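Local coordinates for putative 2OG-Fe(II) oxygenase family protein (Caulobacter crescentus CB15, PDB 3OOX) that probably acts as an iron(II)- and 2-oxoglutarate-dependent oxygenase, forming ethylene from 2-oxoglutarate and oxidising L-arginine, at residues G206-W217 against S245-P253; I231-T239 against S295-R305. One frame throughout, in Å; residues are numbered along the deposited sequence.

Contact 1 of 2, residues G206-W217 against S245-P253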
# COMPACT_ATOMS: atom_id res chain seq x y z
N GLY A 206 -14.03 -6.93 -2.95
CA GLY A 206 -13.81 -5.48 -2.93
C GLY A 206 -13.72 -4.80 -4.27
O GLY A 206 -13.55 -3.58 -4.30
N GLY A 207 -13.76 -5.54 -5.38
CA GLY A 207 -13.67 -4.92 -6.72
C GLY A 207 -12.30 -4.48 -7.23
O GLY A 207 -12.19 -3.71 -8.20
N LEU A 208 -11.24 -5.00 -6.61
CA LEU A 208 -9.88 -4.67 -7.06
C LEU A 208 -9.59 -5.36 -8.38
O LEU A 208 -9.88 -6.55 -8.56
CB LEU A 208 -8.85 -5.10 -6.01
CG LEU A 208 -7.37 -4.84 -6.34
CD1 LEU A 208 -6.99 -3.34 -6.45
CD2 LEU A 208 -6.52 -5.52 -5.26
N GLU A 209 -9.03 -4.62 -9.33
CA GLU A 209 -8.64 -5.16 -10.60
C GLU A 209 -7.27 -4.66 -11.01
O GLU A 209 -6.93 -3.51 -10.72
CB GLU A 209 -9.65 -4.78 -11.66
CG GLU A 209 -11.08 -5.23 -11.34
CD GLU A 209 -12.05 -5.02 -12.48
OE1 GLU A 209 -11.78 -4.15 -13.35
OE2 GLU A 209 -13.12 -5.72 -12.49
N VAL A 210 -6.49 -5.50 -11.67
CA VAL A 210 -5.18 -5.11 -12.20
C VAL A 210 -5.22 -5.10 -13.71
O VAL A 210 -5.80 -5.99 -14.33
CB VAL A 210 -4.05 -6.05 -11.72
CG1 VAL A 210 -4.29 -7.53 -12.10
CG2 VAL A 210 -2.66 -5.57 -12.21
N LEU A 211 -4.60 -4.09 -14.32
CA LEU A 211 -4.52 -4.04 -15.76
C LEU A 211 -3.43 -4.99 -16.26
O LEU A 211 -2.22 -4.81 -15.95
CB LEU A 211 -4.24 -2.60 -16.21
CG LEU A 211 -4.26 -2.37 -17.72
CD1 LEU A 211 -5.68 -2.55 -18.26
CD2 LEU A 211 -3.75 -0.96 -18.01
N ASP A 212 -3.82 -6.00 -17.04
CA ASP A 212 -2.85 -6.95 -17.58
C ASP A 212 -2.12 -6.33 -18.78
O ASP A 212 -2.53 -5.30 -19.32
CB ASP A 212 -3.53 -8.26 -18.00
CG ASP A 212 -2.57 -9.44 -18.08
OD1 ASP A 212 -1.37 -9.31 -17.73
OD2 ASP A 212 -3.04 -10.51 -18.50
N ARG A 213 -1.03 -6.98 -19.19
CA ARG A 213 -0.20 -6.48 -20.28
C ARG A 213 -0.96 -6.24 -21.57
O ARG A 213 -0.62 -5.36 -22.34
CB ARG A 213 0.95 -7.45 -20.55
CG ARG A 213 1.91 -7.62 -19.39
CD ARG A 213 3.19 -8.33 -19.81
NE ARG A 213 4.03 -7.49 -20.67
CZ ARG A 213 5.05 -7.94 -21.41
NH1 ARG A 213 5.37 -9.23 -21.40
NH2 ARG A 213 5.74 -7.09 -22.16
N ASP A 214 -1.98 -7.06 -21.83
CA ASP A 214 -2.76 -6.91 -23.05
C ASP A 214 -3.91 -5.93 -22.94
O ASP A 214 -4.74 -5.86 -23.87
CB ASP A 214 -3.29 -8.28 -23.49
CG ASP A 214 -4.37 -8.84 -22.57
OD1 ASP A 214 -4.57 -8.35 -21.45
OD2 ASP A 214 -5.02 -9.81 -23.00
N GLY A 215 -3.99 -5.21 -21.82
CA GLY A 215 -5.04 -4.20 -21.60
C GLY A 215 -6.38 -4.70 -21.06
O GLY A 215 -7.34 -3.92 -20.96
N GLN A 216 -6.45 -5.97 -20.68
CA GLN A 216 -7.64 -6.51 -20.00
C GLN A 216 -7.52 -6.27 -18.50
O GLN A 216 -6.42 -6.38 -17.94
CB GLN A 216 -7.78 -8.00 -20.28
CG GLN A 216 -8.10 -8.29 -21.72
CD GLN A 216 -8.62 -9.68 -21.89
OE1 GLN A 216 -9.80 -9.94 -21.65
NE2 GLN A 216 -7.74 -10.59 -22.29
N TRP A 217 -8.64 -5.94 -17.87
CA TRP A 217 -8.72 -5.81 -16.42
C TRP A 217 -9.00 -7.18 -15.80
O TRP A 217 -9.99 -7.86 -16.14
CB TRP A 217 -9.80 -4.82 -16.01
CG TRP A 217 -9.47 -3.42 -16.38
CD1 TRP A 217 -9.88 -2.73 -17.49
CD2 TRP A 217 -8.59 -2.56 -15.67
NE1 TRP A 217 -9.34 -1.47 -17.48
CE2 TRP A 217 -8.55 -1.33 -16.37
CE3 TRP A 217 -7.86 -2.68 -14.47
CZ2 TRP A 217 -7.77 -0.24 -15.93
CZ3 TRP A 217 -7.09 -1.60 -14.04
CH2 TRP A 217 -7.06 -0.39 -14.77
N SER A 245 5.65 -2.31 -11.66
CA SER A 245 4.66 -1.58 -10.88
C SER A 245 3.47 -1.38 -11.80
O SER A 245 3.54 -0.66 -12.80
CB SER A 245 5.21 -0.26 -10.44
OG SER A 245 4.23 0.45 -9.74
N THR A 246 2.38 -2.08 -11.50
CA THR A 246 1.27 -2.14 -12.44
C THR A 246 0.08 -1.27 -12.03
O THR A 246 -0.08 -0.87 -10.86
CB THR A 246 0.88 -3.61 -12.66
OG1 THR A 246 0.54 -4.21 -11.42
CG2 THR A 246 2.08 -4.35 -13.25
N VAL A 247 -0.75 -0.99 -13.03
CA VAL A 247 -1.90 -0.12 -12.89
C VAL A 247 -3.07 -0.95 -12.38
O VAL A 247 -3.30 -2.09 -12.83
CB VAL A 247 -2.23 0.51 -14.26
CG1 VAL A 247 -3.58 1.23 -14.21
CG2 VAL A 247 -1.11 1.46 -14.66
N HIS A 248 -3.75 -0.39 -11.39
CA HIS A 248 -4.90 -1.06 -10.81
C HIS A 248 -6.03 -0.08 -10.49
O HIS A 248 -5.84 1.13 -10.47
CB HIS A 248 -4.47 -1.84 -9.55
CG HIS A 248 -3.67 -1.07 -8.56
ND1 HIS A 248 -2.32 -0.81 -8.72
CD2 HIS A 248 -4.00 -0.57 -7.35
CE1 HIS A 248 -1.87 -0.15 -7.66
NE2 HIS A 248 -2.87 -0.02 -6.81
N ARG A 249 -7.21 -0.62 -10.23
CA ARG A 249 -8.38 0.18 -9.96
C ARG A 249 -9.29 -0.60 -9.06
O ARG A 249 -9.11 -1.80 -8.89
CB ARG A 249 -9.13 0.52 -11.25
CG ARG A 249 -9.81 -0.66 -11.92
CD ARG A 249 -10.48 -0.24 -13.21
NE ARG A 249 -11.23 -1.34 -13.80
CZ ARG A 249 -12.03 -1.23 -14.85
NH1 ARG A 249 -12.17 -0.06 -15.46
NH2 ARG A 249 -12.68 -2.30 -15.30
N VAL A 250 -10.29 0.08 -8.52
CA VAL A 250 -11.36 -0.56 -7.80
C VAL A 250 -12.68 -0.18 -8.44
O VAL A 250 -13.00 1.02 -8.56
CB VAL A 250 -11.37 -0.14 -6.33
CG1 VAL A 250 -12.51 -0.84 -5.62
CG2 VAL A 250 -10.02 -0.46 -5.67
N VAL A 251 -13.43 -1.18 -8.87
CA VAL A 251 -14.73 -0.93 -9.51
C VAL A 251 -15.81 -0.78 -8.43
O VAL A 251 -15.63 -1.22 -7.29
CB VAL A 251 -15.08 -2.01 -10.54
CG1 VAL A 251 -13.98 -2.07 -11.58
CG2 VAL A 251 -15.26 -3.37 -9.88
N ASN A 252 -16.92 -0.13 -8.79
CA ASN A 252 -18.03 0.07 -7.86
C ASN A 252 -18.64 -1.27 -7.47
O ASN A 252 -18.62 -2.22 -8.27
CB ASN A 252 -19.10 0.99 -8.46
N PRO A 253 -19.15 -1.38 -6.23
CA PRO A 253 -19.79 -2.64 -5.85
C PRO A 253 -21.05 -2.86 -6.69
O PRO A 253 -21.54 -1.92 -7.31
CB PRO A 253 -20.12 -2.43 -4.37
CG PRO A 253 -20.18 -0.94 -4.18
CD PRO A 253 -19.22 -0.36 -5.17
O HOH W 1 -15.85 -1.87 -4.61
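Gly206 O and Val251 O share one water, which donates to both, while CG1 of Val250 rests on the same Gly206 oxygen at 3.2 Å. Gly207 has a positive phi, and a side chain on it would run into Val251 O; its own O accepts from Val251 N. Leu208 and Val250 form a non-hydrogen-bonded pair. With CG anti to the backbone N (chi1 179°), Leu208 brings CD1 to 3.6 Å from Arg249 O, with His248 CD2 a little further off. Glu209 and Arg249 are the hydrogen-bonded pair, joined by both backbone N-H...O bonds and again through their side chains, which lie side by side on the same face. Arg249 presents NE and NH2 side-on to one oxygen: Glu209 OE1 takes NH2 at 2.8 Å with its syn lone pair and NE at 2.9 Å on the anti side, out of the carboxylate plane.

These antiparallel strands are the middle pair of a four-stranded sheet in the double-stranded beta-helix (jelly-roll) of 2OG oxygenases. His248, beside His191 and Asp193, fits the His-X-Asp...His triad that holds iron in this family; its ND1 donates to Thr246 O, fixing the ring's rotation.

Val210 faces His248 as a non-hydrogen-bonded pair and sets CG2 3.6 Å from OG1 of Thr246, a hydroxyl bonded to Tyr33 O. Leu211 N gives Val247 O a nearly straight bond. After the type I turn Asp212-Gly215, Trp217 lies flat against Arg249: CZ stands 3.6 Å over the five-membered ring centre of Trp217, ring and guanidinium planes 8° apart, in a cation-pi stack. Arg249 CD makes a CH-pi contact 3.5 Å above the centre of the Trp217 six-membered ring, and Leu211 CD1 covers the opposite face.

Contact 2 of 2, residues I231-T239 against S295-R305. With EDO (1,2-ethanediol), chain G.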
# COMPACT_ATOMS: atom_id res chain seq x y z
N ILE A 231 3.86 -4.43 -6.20
CA ILE A 231 5.12 -3.75 -6.43
C ILE A 231 4.84 -2.27 -6.71
O ILE A 231 3.90 -1.96 -7.46
CB ILE A 231 5.82 -4.33 -7.69
CG1 ILE A 231 6.00 -5.86 -7.53
CG2 ILE A 231 7.16 -3.57 -8.00
CD1 ILE A 231 6.91 -6.29 -6.39
N GLY A 232 5.64 -1.35 -6.14
CA GLY A 232 5.54 0.06 -6.44
C GLY A 232 6.73 0.54 -7.26
O GLY A 232 7.72 -0.20 -7.45
N ASP A 233 6.66 1.80 -7.67
CA ASP A 233 7.62 2.31 -8.61
C ASP A 233 9.06 2.29 -8.07
O ASP A 233 9.98 2.14 -8.89
CB ASP A 233 7.30 3.75 -9.00
CG ASP A 233 6.05 3.88 -9.84
OD1 ASP A 233 5.51 2.86 -10.34
OD2 ASP A 233 5.61 5.03 -10.01
N MSE A 234 9.28 2.47 -6.77
CA MSE A 234 10.65 2.45 -6.23
C MSE A 234 11.30 1.10 -6.48
O MSE A 234 12.48 1.03 -6.86
CB MSE A 234 10.67 2.75 -4.72
CG MSE A 234 10.42 4.18 -4.35
SE MSE A 234 10.23 4.41 -2.42
CE MSE A 234 9.95 6.31 -2.35
N LEU A 235 10.56 0.01 -6.26
CA LEU A 235 11.11 -1.32 -6.41
C LEU A 235 11.21 -1.66 -7.89
O LEU A 235 12.17 -2.32 -8.33
CB LEU A 235 10.25 -2.32 -5.64
CG LEU A 235 10.65 -3.78 -5.66
CD1 LEU A 235 12.12 -3.98 -5.27
CD2 LEU A 235 9.76 -4.60 -4.71
N GLU A 236 10.23 -1.23 -8.69
CA GLU A 236 10.32 -1.38 -10.15
C GLU A 236 11.63 -0.76 -10.65
O GLU A 236 12.37 -1.41 -11.43
CB GLU A 236 9.11 -0.74 -10.85
CG GLU A 236 9.16 -0.81 -12.38
CD GLU A 236 8.00 -0.08 -13.01
OE1 GLU A 236 7.93 1.14 -12.85
OE2 GLU A 236 7.17 -0.76 -13.64
N ARG A 237 11.95 0.44 -10.17
CA ARG A 237 13.15 1.13 -10.64
C ARG A 237 14.42 0.40 -10.19
O ARG A 237 15.35 0.18 -11.00
CB ARG A 237 13.16 2.58 -10.18
CG ARG A 237 14.44 3.33 -10.52
CD ARG A 237 14.27 4.81 -10.41
NE ARG A 237 15.56 5.47 -10.62
CZ ARG A 237 15.73 6.69 -11.11
NH1 ARG A 237 14.70 7.44 -11.50
NH2 ARG A 237 16.98 7.19 -11.23
N LEU A 238 14.44 -0.03 -8.93
CA LEU A 238 15.60 -0.77 -8.42
C LEU A 238 15.91 -2.00 -9.26
O LEU A 238 17.08 -2.31 -9.50
CB LEU A 238 15.36 -1.15 -6.96
CG LEU A 238 16.46 -2.00 -6.29
CD1 LEU A 238 17.77 -1.21 -6.20
CD2 LEU A 238 15.99 -2.47 -4.90
N THR A 239 14.87 -2.71 -9.71
CA THR A 239 15.02 -3.97 -10.47
C THR A 239 15.10 -3.78 -11.98
O THR A 239 14.94 -4.76 -12.73
CB THR A 239 13.86 -4.95 -10.15
OG1 THR A 239 12.62 -4.37 -10.61
CG2 THR A 239 13.77 -5.26 -8.65
N SER A 295 21.68 7.20 -10.44
CA SER A 295 20.98 6.74 -9.25
C SER A 295 20.26 7.90 -8.56
O SER A 295 20.45 9.06 -8.89
CB SER A 295 21.95 6.04 -8.30
OG SER A 295 22.62 4.98 -8.97
N ILE A 296 19.41 7.57 -7.58
CA ILE A 296 18.54 8.57 -6.95
C ILE A 296 18.21 8.09 -5.56
O ILE A 296 18.07 6.88 -5.35
CB ILE A 296 17.24 8.81 -7.80
CG1 ILE A 296 16.51 10.06 -7.34
CG2 ILE A 296 16.30 7.55 -7.80
CD1 ILE A 296 15.45 10.56 -8.33
N THR A 297 18.12 8.99 -4.57
CA THR A 297 17.69 8.54 -3.25
C THR A 297 16.18 8.29 -3.29
O THR A 297 15.47 8.87 -4.10
CB THR A 297 17.96 9.53 -2.12
OG1 THR A 297 17.22 10.74 -2.32
CG2 THR A 297 19.46 9.88 -2.02
N ALA A 298 15.69 7.46 -2.38
CA ALA A 298 14.25 7.21 -2.32
C ALA A 298 13.49 8.51 -2.11
O ALA A 298 12.43 8.75 -2.73
CB ALA A 298 13.94 6.23 -1.17
N ASP A 299 14.01 9.42 -1.26
CA ASP A 299 13.27 10.65 -1.03
C ASP A 299 13.28 11.56 -2.26
O ASP A 299 12.26 12.22 -2.53
CB ASP A 299 13.74 11.42 0.21
CG ASP A 299 12.75 12.47 0.61
OD1 ASP A 299 11.60 12.07 0.94
OD2 ASP A 299 13.11 13.67 0.52
N GLU A 300 14.39 11.62 -2.98
CA GLU A 300 14.48 12.38 -4.23
C GLU A 300 13.44 11.86 -5.23
O GLU A 300 12.79 12.63 -5.94
CB GLU A 300 15.91 12.29 -4.83
CG GLU A 300 17.00 13.15 -4.12
CD GLU A 300 18.49 12.75 -4.39
OE1 GLU A 300 18.84 11.85 -5.20
OE2 GLU A 300 19.37 13.41 -3.77
N PHE A 301 13.36 10.54 -5.31
CA PHE A 301 12.42 9.86 -6.24
C PHE A 301 10.98 10.13 -5.83
O PHE A 301 10.14 10.42 -6.68
CB PHE A 301 12.71 8.38 -6.24
CG PHE A 301 11.85 7.58 -7.19
CD1 PHE A 301 12.13 7.54 -8.52
CD2 PHE A 301 10.74 6.88 -6.73
CE1 PHE A 301 11.37 6.79 -9.39
CE2 PHE A 301 9.96 6.13 -7.59
CZ PHE A 301 10.28 6.10 -8.93
N LEU A 302 10.73 10.07 -4.51
CA LEU A 302 9.42 10.39 -3.97
C LEU A 302 9.02 11.79 -4.36
O LEU A 302 7.91 12.01 -4.88
CB LEU A 302 9.41 10.25 -2.45
CG LEU A 302 8.07 10.39 -1.74
CD1 LEU A 302 7.02 9.45 -2.33
CD2 LEU A 302 8.28 10.13 -0.27
N GLN A 303 9.90 12.75 -4.13
CA GLN A 303 9.58 14.12 -4.45
C GLN A 303 9.34 14.30 -5.94
O GLN A 303 8.41 15.03 -6.34
CB GLN A 303 10.69 15.06 -4.01
CG GLN A 303 10.84 15.22 -2.51
CD GLN A 303 11.93 16.19 -2.18
OE1 GLN A 303 11.90 17.34 -2.63
NE2 GLN A 303 12.92 15.75 -1.41
N GLN A 304 10.17 13.65 -6.76
CA GLN A 304 10.02 13.72 -8.22
C GLN A 304 8.66 13.14 -8.66
O GLN A 304 7.95 13.77 -9.43
CB GLN A 304 11.18 12.98 -8.92
CG GLN A 304 11.05 12.94 -10.46
CD GLN A 304 11.98 11.93 -11.10
OE1 GLN A 304 13.14 11.82 -10.72
NE2 GLN A 304 11.47 11.21 -12.10
N ARG A 305 8.29 11.96 -8.17
CA ARG A 305 7.02 11.35 -8.59
C ARG A 305 5.81 12.19 -8.17
O ARG A 305 4.81 12.25 -8.91
CB ARG A 305 6.85 9.91 -8.08
CG ARG A 305 7.82 8.88 -8.67
CD ARG A 305 7.54 8.51 -10.16
NE ARG A 305 6.29 7.78 -10.41
CZ ARG A 305 5.37 8.17 -11.29
NH1 ARG A 305 5.56 9.28 -12.00
NH2 ARG A 305 4.26 7.46 -11.48
C1 EDO G . 17.04 10.69 -13.09
O1 EDO G . 17.63 9.62 -12.33
C2 EDO G . 15.57 10.37 -13.39
O2 EDO G . 14.81 10.25 -12.18
O HOH W 2 3.09 5.42 -10.78
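Phe301 turns its CG anti to the backbone N (chi1 -178°), which drives the ring out from helix 298-309 into the side of helix 233-238. Arg237, likewise anti (chi1 174°) and extended as far as NE, slides past it in the opposite direction, its CD 3.7 Å from Phe301 CE1. The Phe301 rim also meets CB of Asp233, in the ring plane and 3.8 Å from CZ; CG of selenomethionine Met234 lies 3.6 Å from Phe301 CD2. Beyond CG the Met234 chain runs straight, so that in the conformer given its CE reaches Ala298 O, with CB of Leu302 and of Ala298 beside it.

The guanidinium of Arg237 stands nearly upright to the Phe301 ring, at 79°. Ile296 CG2 sits over one of its faces, 3.5 Å from CZ of Arg237, while NH2 and NH1 bind the two hydroxyls of an ethanediol, probably from the crystallisation liquor, O1 at 2.7 Å and O2 at 2.9 Å; O2 donates onward to Gln304 OE1. An alanine in place of Arg237 is likely to leave Ile296 CG2 and Phe301 CE1 without their partner.

At the other end Asp233 OD2 takes NE of Arg305 at 2.9 Å and, weakly, NH2, in a salt bridge made by the Arg305 conformer given. Asp233 OD1 turns to Ser245, and Arg305 NH1 pairs with Glu308. Thr297 and Glu300 form the capping box that starts helix 298-309, the last helix modelled in the chain, which here leans on a short helix of the jelly-roll domain.

How the contacts relate
Both contacts lie about 15 Å from the centre of the chain and are partly buried, but they use different elements. Contact 1 joins neighbouring strands by backbone bonds, with a charged and aromatic stack on one face and the probable iron-site histidine among buried side chains on the other. Contact 2 has no backbone bonds across it: side chains do the bridging, from helix 233-238 to helix 298-309 and the short strand before it, with Phe301, Met234 and Arg237 within and the Asp233-Arg305 salt bridge at the border. The two meet at Ser245, whose OG and N probably hydrogen-bond to Asp233 OD1 and Glu236 OE2, tying helix 233-238 to the approach to strand 248-250.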